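Local coordinates for 3-hydroxyacyl-CoA dehydrogenase (Archaeoglobus fulgidus, PDB 1ZEJ), which probably acts as an NAD-dependent dehydrogenase of the 3-hydroxyacyl-CoA dehydrogenase family, oxidising a hydroxyl-bearing substrate, and works as a homodimer, at residues Ile29-Ala32 and Ser33-Val37; Gln173-Val176 and Asn177-Asn180; Gly258-Gly261 and Val262-Gly265. All blocks are in the same frame, centred on the assembly; numbering follows the deposited sequence.

Contact 1: residues Ile29-Ala32 and Ser33-Val37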
ATOM      1  N   ILE A  29     -25.793   9.424   5.928  1.00 25.35           N
ATOM      2  CA  ILE A  29     -25.667  10.088   4.629  1.00 26.55           C
ATOM      3  C   ILE A  29     -25.463   9.090   3.506  1.00 25.72           C
ATOM      4  O   ILE A  29     -26.111   9.186   2.493  1.00 26.37           O
ATOM      5  CB  ILE A  29     -24.546  11.142   4.610  1.00 26.06           C
ATOM      6  CG1 ILE A  29     -24.875  12.283   5.552  1.00 26.98           C
ATOM      7  CG2 ILE A  29     -24.264  11.631   3.192  1.00 27.83           C
ATOM      8  CD1 ILE A  29     -23.688  13.196   5.827  1.00 28.87           C
ATOM      9  N   ALA A  30     -24.600   8.117   3.705  1.00 25.93           N
ATOM     10  CA  ALA A  30     -24.380   7.057   2.710  1.00 26.83           C
ATOM     11  C   ALA A  30     -25.661   6.279   2.402  1.00 27.12           C
ATOM     12  O   ALA A  30     -26.013   6.043   1.249  1.00 26.31           O
ATOM     13  CB  ALA A  30     -23.274   6.107   3.198  1.00 26.60           C
ATOM     14  N   ILE A  31     -26.394   5.920   3.446  1.00 26.21           N
ATOM     15  CA  ILE A  31     -27.579   5.109   3.277  1.00 27.39           C
ATOM     16  C   ILE A  31     -28.794   5.898   2.689  1.00 27.58           C
ATOM     17  O   ILE A  31     -29.605   5.341   1.940  1.00 27.87           O
ATOM     18  CB  ILE A  31     -27.909   4.450   4.640  1.00 26.97           C
ATOM     19  CG1 ILE A  31     -26.810   3.429   4.956  1.00 28.77           C
ATOM     20  CG2 ILE A  31     -29.293   3.777   4.616  1.00 28.55           C
ATOM     21  CD1 ILE A  31     -26.933   2.753   6.250  1.00 29.42           C
ATOM     22  N   ALA A  32     -28.918   7.172   3.057  1.00 27.76           N
ATOM     23  CA  ALA A  32     -30.038   7.978   2.686  1.00 28.22           C
ATOM     24  C   ALA A  32     -30.089   8.255   1.191  1.00 30.30           C
ATOM     25  O   ALA A  32     -31.139   8.672   0.710  1.00 28.14           O
ATOM     26  CB  ALA A  32     -30.040   9.281   3.452  1.00 29.08           C
ATOM     27  N   SER A  33     -28.974   7.998   0.485  1.00 30.71           N
ATOM     28  CA  SER A  33     -28.931   8.045  -0.967  1.00 33.04           C
ATOM     29  C   SER A  33     -29.975   7.130  -1.609  1.00 33.63           C
ATOM     30  O   SER A  33     -30.556   7.514  -2.627  1.00 33.83           O
ATOM     31  CB  SER A  33     -27.523   7.734  -1.505  1.00 33.46           C
ATOM     32  OG  SER A  33     -27.073   6.454  -1.128  1.00 34.67           O
ATOM     33  N   LYS A  34     -30.236   5.972  -0.980  1.00 32.96           N
ATOM     34  CA  LYS A  34     -31.135   4.949  -1.500  1.00 33.69           C
ATOM     35  C   LYS A  34     -32.279   4.555  -0.551  1.00 32.62           C
ATOM     36  O   LYS A  34     -33.277   4.010  -1.002  1.00 32.53           O
ATOM     37  CB  LYS A  34     -30.338   3.684  -1.870  1.00 34.44           C
ATOM     38  CG  LYS A  34     -29.570   3.752  -3.222  1.00 40.18           C
ATOM     39  CD  LYS A  34     -28.405   4.722  -3.128  1.00 44.39           C
ATOM     40  CE  LYS A  34     -27.109   4.263  -3.834  1.00 47.16           C
ATOM     41  NZ  LYS A  34     -25.872   4.858  -3.169  1.00 44.57           N
ATOM     42  N   HIS A  35     -32.160   4.842   0.743  1.00 31.49           N
ATOM     43  CA  HIS A  35     -33.082   4.284   1.736  1.00 31.22           C
ATOM     44  C   HIS A  35     -33.535   5.328   2.749  1.00 31.23           C
ATOM     45  O   HIS A  35     -33.015   6.444   2.819  1.00 30.82           O
ATOM     46  CB  HIS A  35     -32.388   3.165   2.492  1.00 32.53           C
ATOM     47  CG  HIS A  35     -31.939   2.038   1.627  1.00 32.64           C
ATOM     48  ND1 HIS A  35     -32.821   1.183   1.002  1.00 33.39           N
ATOM     49  CD2 HIS A  35     -30.701   1.601   1.305  1.00 35.76           C
ATOM     50  CE1 HIS A  35     -32.146   0.292   0.302  1.00 35.74           C
ATOM     51  NE2 HIS A  35     -30.855   0.518   0.472  1.00 34.96           N
ATOM     52  N   GLU A  36     -34.546   4.984   3.513  1.00 30.05           N
ATOM     53  CA  GLU A  36     -34.917   5.838   4.628  1.00 30.43           C
ATOM     54  C   GLU A  36     -34.068   5.515   5.831  1.00 28.56           C
ATOM     55  O   GLU A  36     -33.723   4.355   6.060  1.00 28.93           O
ATOM     56  CB  GLU A  36     -36.371   5.642   4.979  1.00 30.40           C
ATOM     57  CG  GLU A  36     -37.259   6.154   3.892  1.00 37.05           C
ATOM     58  CD  GLU A  36     -38.687   5.873   4.193  1.00 43.19           C
ATOM     59  OE1 GLU A  36     -39.012   4.687   4.447  1.00 46.98           O
ATOM     60  OE2 GLU A  36     -39.470   6.846   4.169  1.00 50.21           O
ATOM     61  N   VAL A  37     -33.753   6.541   6.612  1.00 26.35           N
ATOM     62  CA  VAL A  37     -32.941   6.375   7.785  1.00 25.85           C
ATOM     63  C   VAL A  37     -33.606   6.981   9.015  1.00 25.27           C
ATOM     64  O   VAL A  37     -34.163   8.076   8.960  1.00 23.89           O
ATOM     65  CB  VAL A  37     -31.559   7.041   7.566  1.00 25.26           C
ATOM     66  CG1 VAL A  37     -30.690   6.931   8.812  1.00 26.52           C
ATOM     67  CG2 VAL A  37     -30.857   6.366   6.361  1.00 26.08           C
TER

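Contact 2: residues Gln173-Val176 and Asn177-Asn180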
ATOM      1  N   GLN A 173     -11.448 -10.479  12.172  1.00 27.73           N
ATOM      2  CA  GLN A 173     -10.664  -9.212  12.144  1.00 28.18           C
ATOM      3  C   GLN A 173     -10.744  -8.572  10.789  1.00 26.27           C
ATOM      4  O   GLN A 173     -10.736  -9.259   9.783  1.00 25.53           O
ATOM      5  CB  GLN A 173      -9.175  -9.419  12.454  1.00 28.79           C
ATOM      6  CG  GLN A 173      -8.910 -10.014  13.792  1.00 33.21           C
ATOM      7  CD  GLN A 173      -7.466 -10.247  14.062  1.00 33.86           C
ATOM      8  OE1 GLN A 173      -6.589  -9.587  13.499  1.00 40.13           O
ATOM      9  NE2 GLN A 173      -7.194 -11.202  14.931  1.00 39.66           N
ATOM     10  N   SER A 174     -10.732  -7.255  10.785  1.00 24.63           N
ATOM     11  CA  SER A 174     -10.583  -6.464   9.570  1.00 26.37           C
ATOM     12  C   SER A 174      -9.263  -6.719   8.807  1.00 27.40           C
ATOM     13  O   SER A 174      -8.169  -6.634   9.393  1.00 29.14           O
ATOM     14  CB  SER A 174     -10.649  -4.968   9.931  1.00 25.93           C
ATOM     15  OG  SER A 174     -10.142  -4.155   8.899  1.00 25.31           O
ATOM     16  N   LEU A 175      -9.364  -6.920   7.491  1.00 27.49           N
ATOM     17  CA  LEU A 175      -8.191  -7.086   6.629  1.00 27.57           C
ATOM     18  C   LEU A 175      -7.435  -5.789   6.460  1.00 28.74           C
ATOM     19  O   LEU A 175      -6.212  -5.752   6.480  1.00 28.05           O
ATOM     20  CB  LEU A 175      -8.595  -7.630   5.247  1.00 28.13           C
ATOM     21  CG  LEU A 175      -9.340  -8.979   5.190  1.00 30.32           C
ATOM     22  CD1 LEU A 175      -9.492  -9.410   3.731  1.00 32.54           C
ATOM     23  CD2 LEU A 175      -8.642 -10.070   5.952  1.00 31.55           C
ATOM     24  N   VAL A 176      -8.170  -4.687   6.325  1.00 29.58           N
ATOM     25  CA  VAL A 176      -7.583  -3.374   6.322  1.00 28.71           C
ATOM     26  C   VAL A 176      -6.774  -3.098   7.575  1.00 27.98           C
ATOM     27  O   VAL A 176      -5.667  -2.605   7.459  1.00 29.20           O
ATOM     28  CB  VAL A 176      -8.683  -2.256   6.169  1.00 30.49           C
ATOM     29  CG1 VAL A 176      -8.070  -0.885   6.399  1.00 30.88           C
ATOM     30  CG2 VAL A 176      -9.339  -2.368   4.800  1.00 31.21           C
ATOM     31  N   ASN A 177      -7.294  -3.385   8.765  1.00 27.76           N
ATOM     32  CA  ASN A 177      -6.566  -3.150  10.031  1.00 27.51           C
ATOM     33  C   ASN A 177      -5.305  -4.018  10.023  1.00 27.77           C
ATOM     34  O   ASN A 177      -4.222  -3.601  10.445  1.00 26.39           O
ATOM     35  CB  ASN A 177      -7.444  -3.466  11.239  1.00 29.83           C
ATOM     36  CG  ASN A 177      -8.462  -2.347  11.552  1.00 32.35           C
ATOM     37  OD1 ASN A 177      -8.468  -1.309  10.906  1.00 37.32           O
ATOM     38  ND2 ASN A 177      -9.335  -2.598  12.531  1.00 34.77           N
ATOM     39  N   ARG A 178      -5.435  -5.244   9.498  1.00 28.27           N
ATOM     40  CA  ARG A 178      -4.294  -6.185   9.498  1.00 27.56           C
ATOM     41  C   ARG A 178      -3.185  -5.648   8.621  1.00 27.08           C
ATOM     42  O   ARG A 178      -2.032  -5.667   9.013  1.00 27.71           O
ATOM     43  CB  ARG A 178      -4.762  -7.576   9.030  1.00 27.09           C
ATOM     44  CG  ARG A 178      -5.544  -8.315  10.130  1.00 26.22           C
ATOM     45  CD  ARG A 178      -6.059  -9.659   9.604  1.00 27.85           C
ATOM     46  NE  ARG A 178      -4.954 -10.566   9.305  1.00 26.83           N
ATOM     47  CZ  ARG A 178      -5.144 -11.833   8.990  1.00 28.92           C
ATOM     48  NH1 ARG A 178      -6.379 -12.316   8.930  1.00 27.04           N
ATOM     49  NH2 ARG A 178      -4.114 -12.606   8.750  1.00 28.42           N
ATOM     50  N   PHE A 179      -3.534  -5.197   7.413  1.00 28.36           N
ATOM     51  CA  PHE A 179      -2.548  -4.644   6.494  1.00 28.96           C
ATOM     52  C   PHE A 179      -1.945  -3.344   7.028  1.00 29.74           C
ATOM     53  O   PHE A 179      -0.763  -3.153   6.922  1.00 28.32           O
ATOM     54  CB  PHE A 179      -3.093  -4.404   5.092  1.00 30.15           C
ATOM     55  CG  PHE A 179      -3.101  -5.627   4.230  1.00 28.95           C
ATOM     56  CD1 PHE A 179      -1.931  -6.330   3.991  1.00 27.07           C
ATOM     57  CD2 PHE A 179      -4.299  -6.095   3.695  1.00 29.07           C
ATOM     58  CE1 PHE A 179      -1.951  -7.433   3.196  1.00 29.73           C
ATOM     59  CE2 PHE A 179      -4.302  -7.200   2.898  1.00 29.52           C
ATOM     60  CZ  PHE A 179      -3.147  -7.866   2.647  1.00 28.06           C
ATOM     61  N   ASN A 180      -2.762  -2.473   7.613  1.00 30.03           N
ATOM     62  CA  ASN A 180      -2.250  -1.210   8.158  1.00 30.29           C
ATOM     63  C   ASN A 180      -1.232  -1.473   9.285  1.00 29.90           C
ATOM     64  O   ASN A 180      -0.187  -0.819   9.357  1.00 29.55           O
ATOM     65  CB  ASN A 180      -3.454  -0.433   8.669  1.00 31.21           C
ATOM     66  CG  ASN A 180      -3.200   0.986   8.871  1.00 38.54           C
ATOM     67  OD1 ASN A 180      -3.513   1.515   9.957  1.00 48.60           O
ATOM     68  ND2 ASN A 180      -2.614   1.652   7.877  1.00 36.78           N
TER
HETATM   69  O   HOH W   1      -9.176 -11.450   9.331  1.00 24.30           O
HETATM   70  O   HOH W   2      -9.728  -5.886  13.369  1.00 31.76           O

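Contact 3: residues Gly258-Gly261 and Val262-Gly265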
ATOM      1  N   GLY A 258       3.714 -24.484 -12.997  1.00 40.66           N
ATOM      2  CA  GLY A 258       4.071 -23.569 -14.087  1.00 40.25           C
ATOM      3  C   GLY A 258       3.201 -22.316 -14.160  1.00 39.31           C
ATOM      4  O   GLY A 258       3.230 -21.587 -15.162  1.00 38.87           O
ATOM      5  N   GLU A 259       2.432 -22.052 -13.104  1.00 38.16           N
ATOM      6  CA  GLU A 259       1.576 -20.877 -13.042  1.00 37.54           C
ATOM      7  C   GLU A 259       2.383 -19.743 -12.404  1.00 36.42           C
ATOM      8  O   GLU A 259       2.132 -19.336 -11.259  1.00 35.84           O
ATOM      9  CB  GLU A 259       0.290 -21.174 -12.237  1.00 37.52           C
ATOM     10  CG  GLU A 259      -0.510 -22.356 -12.766  1.00 37.90           C
ATOM     11  CD  GLU A 259      -1.682 -22.774 -11.870  1.00 38.79           C
ATOM     12  OE1 GLU A 259      -1.835 -22.249 -10.746  1.00 43.42           O
ATOM     13  OE2 GLU A 259      -2.458 -23.649 -12.298  1.00 41.49           O
ATOM     14  N   VAL A 260       3.339 -19.230 -13.175  1.00 35.12           N
ATOM     15  CA  VAL A 260       4.355 -18.306 -12.676  1.00 34.60           C
ATOM     16  C   VAL A 260       4.010 -16.812 -12.865  1.00 34.36           C
ATOM     17  O   VAL A 260       4.765 -15.950 -12.431  1.00 34.14           O
ATOM     18  CB  VAL A 260       5.756 -18.608 -13.284  1.00 34.56           C
ATOM     19  CG1 VAL A 260       6.259 -19.981 -12.812  1.00 35.54           C
ATOM     20  CG2 VAL A 260       5.748 -18.522 -14.828  1.00 34.35           C
ATOM     21  N   GLY A 261       2.868 -16.521 -13.497  1.00 34.18           N
ATOM     22  CA  GLY A 261       2.362 -15.163 -13.632  1.00 33.41           C
ATOM     23  C   GLY A 261       1.981 -14.760 -15.036  1.00 32.51           C
ATOM     24  O   GLY A 261       1.669 -15.597 -15.888  1.00 32.46           O
ATOM     25  N   VAL A 262       2.011 -13.455 -15.274  1.00 32.82           N
ATOM     26  CA  VAL A 262       1.635 -12.856 -16.567  1.00 33.08           C
ATOM     27  C   VAL A 262       2.377 -13.503 -17.739  1.00 33.64           C
ATOM     28  O   VAL A 262       1.790 -13.744 -18.802  1.00 32.49           O
ATOM     29  CB  VAL A 262       1.893 -11.312 -16.554  1.00 32.88           C
ATOM     30  CG1 VAL A 262       1.693 -10.700 -17.909  1.00 33.17           C
ATOM     31  CG2 VAL A 262       0.980 -10.629 -15.543  1.00 33.95           C
ATOM     32  N   LYS A 263       3.658 -13.808 -17.539  1.00 34.17           N
ATOM     33  CA  LYS A 263       4.478 -14.427 -18.600  1.00 35.91           C
ATOM     34  C   LYS A 263       3.951 -15.801 -19.035  1.00 35.64           C
ATOM     35  O   LYS A 263       4.071 -16.190 -20.210  1.00 36.13           O
ATOM     36  CB  LYS A 263       5.954 -14.505 -18.170  1.00 36.24           C
ATOM     37  CG  LYS A 263       6.337 -15.742 -17.330  1.00 39.01           C
ATOM     38  CD  LYS A 263       7.729 -15.590 -16.666  1.00 38.61           C
ATOM     39  CE  LYS A 263       7.620 -15.099 -15.241  1.00 40.69           C
ATOM     40  NZ  LYS A 263       8.935 -15.089 -14.517  1.00 42.52           N
ATOM     41  N   ALA A 264       3.334 -16.529 -18.104  1.00 35.47           N
ATOM     42  CA  ALA A 264       2.728 -17.825 -18.413  1.00 34.91           C
ATOM     43  C   ALA A 264       1.227 -17.710 -18.669  1.00 34.46           C
ATOM     44  O   ALA A 264       0.558 -18.697 -18.925  1.00 34.70           O
ATOM     45  CB  ALA A 264       2.993 -18.797 -17.286  1.00 35.21           C
ATOM     46  N   GLY A 265       0.700 -16.494 -18.614  1.00 33.90           N
ATOM     47  CA  GLY A 265      -0.703 -16.268 -18.844  1.00 33.41           C
ATOM     48  C   GLY A 265      -1.538 -16.633 -17.639  1.00 32.72           C
ATOM     49  O   GLY A 265      -2.761 -16.576 -17.711  1.00 31.94           O
TER

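Contact 1: residues Ile29-Ala32 and Ser33-Val37
Ile31 meets His35 and Val37 in a local contact at the C-terminal end of helix 22-32, where the chain turns over within a few residues and enters strand 36-40. The carbonyl oxygen of Ile31 takes two backbone bonds. His35 N reaches Ile31 O at 2.9 Å and lies in the carbonyl plane, whereas Lys34 N, 3.1 Å from Ile31 O, sits well above that plane. At the neighbouring carbonyl, Ser33 OG donates to Ala30 O over 2.6 Å; with chi1 at 60° the hydroxyl lies between the backbone N and carbonyl carbon of its own residue and is folded back against the helix end. Lys34 NZ donates in turn to Ser33 OG (2.9 Å) and also to Leu163 O, so the hydroxyl oxygen both donates to the Ala30 carbonyl and accepts from the lysine. The helix and strand belong to the beta-alpha-beta unit formed by strand 14-18, helix 22-32 and strand 36-40, the Rossmann-type start of the NAD-binding domain, whose glycine-rich turn is predicted to bind the dinucleotide. On the buried side, the CG2 branch of Ile31 presses against Val37 CG2 at 3.5 Å, a tight methyl-methyl contact in which the two side chains cross at about a right angle. The same Ile31 CG2 lies 3.8 Å from His35 CB. Ala32 adds a CA-H...O contact, its CA 3.4 Å from His35 O. The His35 ring has Lys34 CB over one face, stacks with Phe159, and receives a hydrogen bond from Met13 N at ND1.

Contact 2: residues Gln173-Val176 and Asn177-Asn180
Ser174 ends an extended approach, and from Leu175 onward the backbone is helical, with Arg178 N, Phe179 N and Asn180 N bonded to Ser174 O, Leu175 O and Val176 O. Ser174 is the N-cap: its OG, anti to its own backbone N (chi1 163°), accepts from Asn177 N at 3.0 Å in a nearly straight bond of 168°. OG also bonds Glu141 OE1, while Glu141 OE2 takes up Val176 N. The Asn177 amide lies alongside the serine, its CG 3.6 Å from Ser174 OG; ND2 bonds Ser108 O and, weakly, a water held by Ser174 N. With an alanine here, Ser108 O is likely to lose this donor and the water its weak second hold. Arg178 lays its CG 3.2 Å from Ser174 O and 3.7 Å from Gln173 OE1, crossing the glutamine at about a right angle. A water in the guanidinium plane links Arg178 NH1 to Gln173 O, and the guanidinium forms salt bridges with Glu186 and Glu193 of the second subunit. This is a serine-capped helix start, leading from the NAD-binding domain into the dimer-forming helices, beside His129, predicted to be important for catalytic activity.

Contact 3: residues Gly258-Gly261 and Val262-Gly265
Val262 opens a short 3-10 turn directly after Gly261, a local contact in the loop between helix 249-256 and helix 275-290. Its side chain sets out away from the preceding residues overall and packs on Tyr271, on Ala275 and Tyr276 of helix 275-290, and on Asp222 and Tyr223 of helix 197-224. Lys263 follows, crossing Val260 at about a right angle: its CG comes to 3.8 Å from Val260 CG2 and its CE to 3.9 Å from the same methyl, so the aliphatic chain runs past one branch of the valine. With chi1 at 85°, CG lies between the backbone N and carbonyl carbon, where it meets this methyl. Ala264 turns its methyl back toward the first residues, 3.7 Å from Val260 CG2 and 3.5 Å from Gly258 O. Its N donates to Gly261 O at 2.9 Å from above the carbonyl plane, with a bent N-H...O angle of 134°. Gly265 then leaves the turn at positive phi, and its N bonds Val262 O. At the backbone angles of Gly261 a CB would be jammed against Val260 O, which calls for glycine. Gly258 closes the preceding helix in a Schellman motif, and Val260 and Gly261 together face Lys266 as a classic beta bulge. With bent backbone bonding and methyl packing joining the segments, the shape probably rests largely on glycine backbone angles, while the Lys263 salt bridge to Asp227 ties the loop to helix 226-240.

The three contacts follow one another along the chain and nowhere touch. Contact 1 belongs to the NAD-binding domain, contacts 2 and 3 to the C-terminal family region. Contact 2 stands closest to the residue predicted to be important for catalytic activity, with the Ser174 side chain about 3 Å from that of His129, and it alone is touched by the second subunit. In contact 1 the side chain of Ile29 is about 8 Å from that of Leu22, a predicted NAD-binding residue. Centres of contacts 1 and 2 are about 27 Å apart, those of 2 and 3 about 29 Å. Contacts 1 and 3, about 44 Å apart between centres, lie on opposite sides of the chain's centre; contact 3 is remote from the predicted sites.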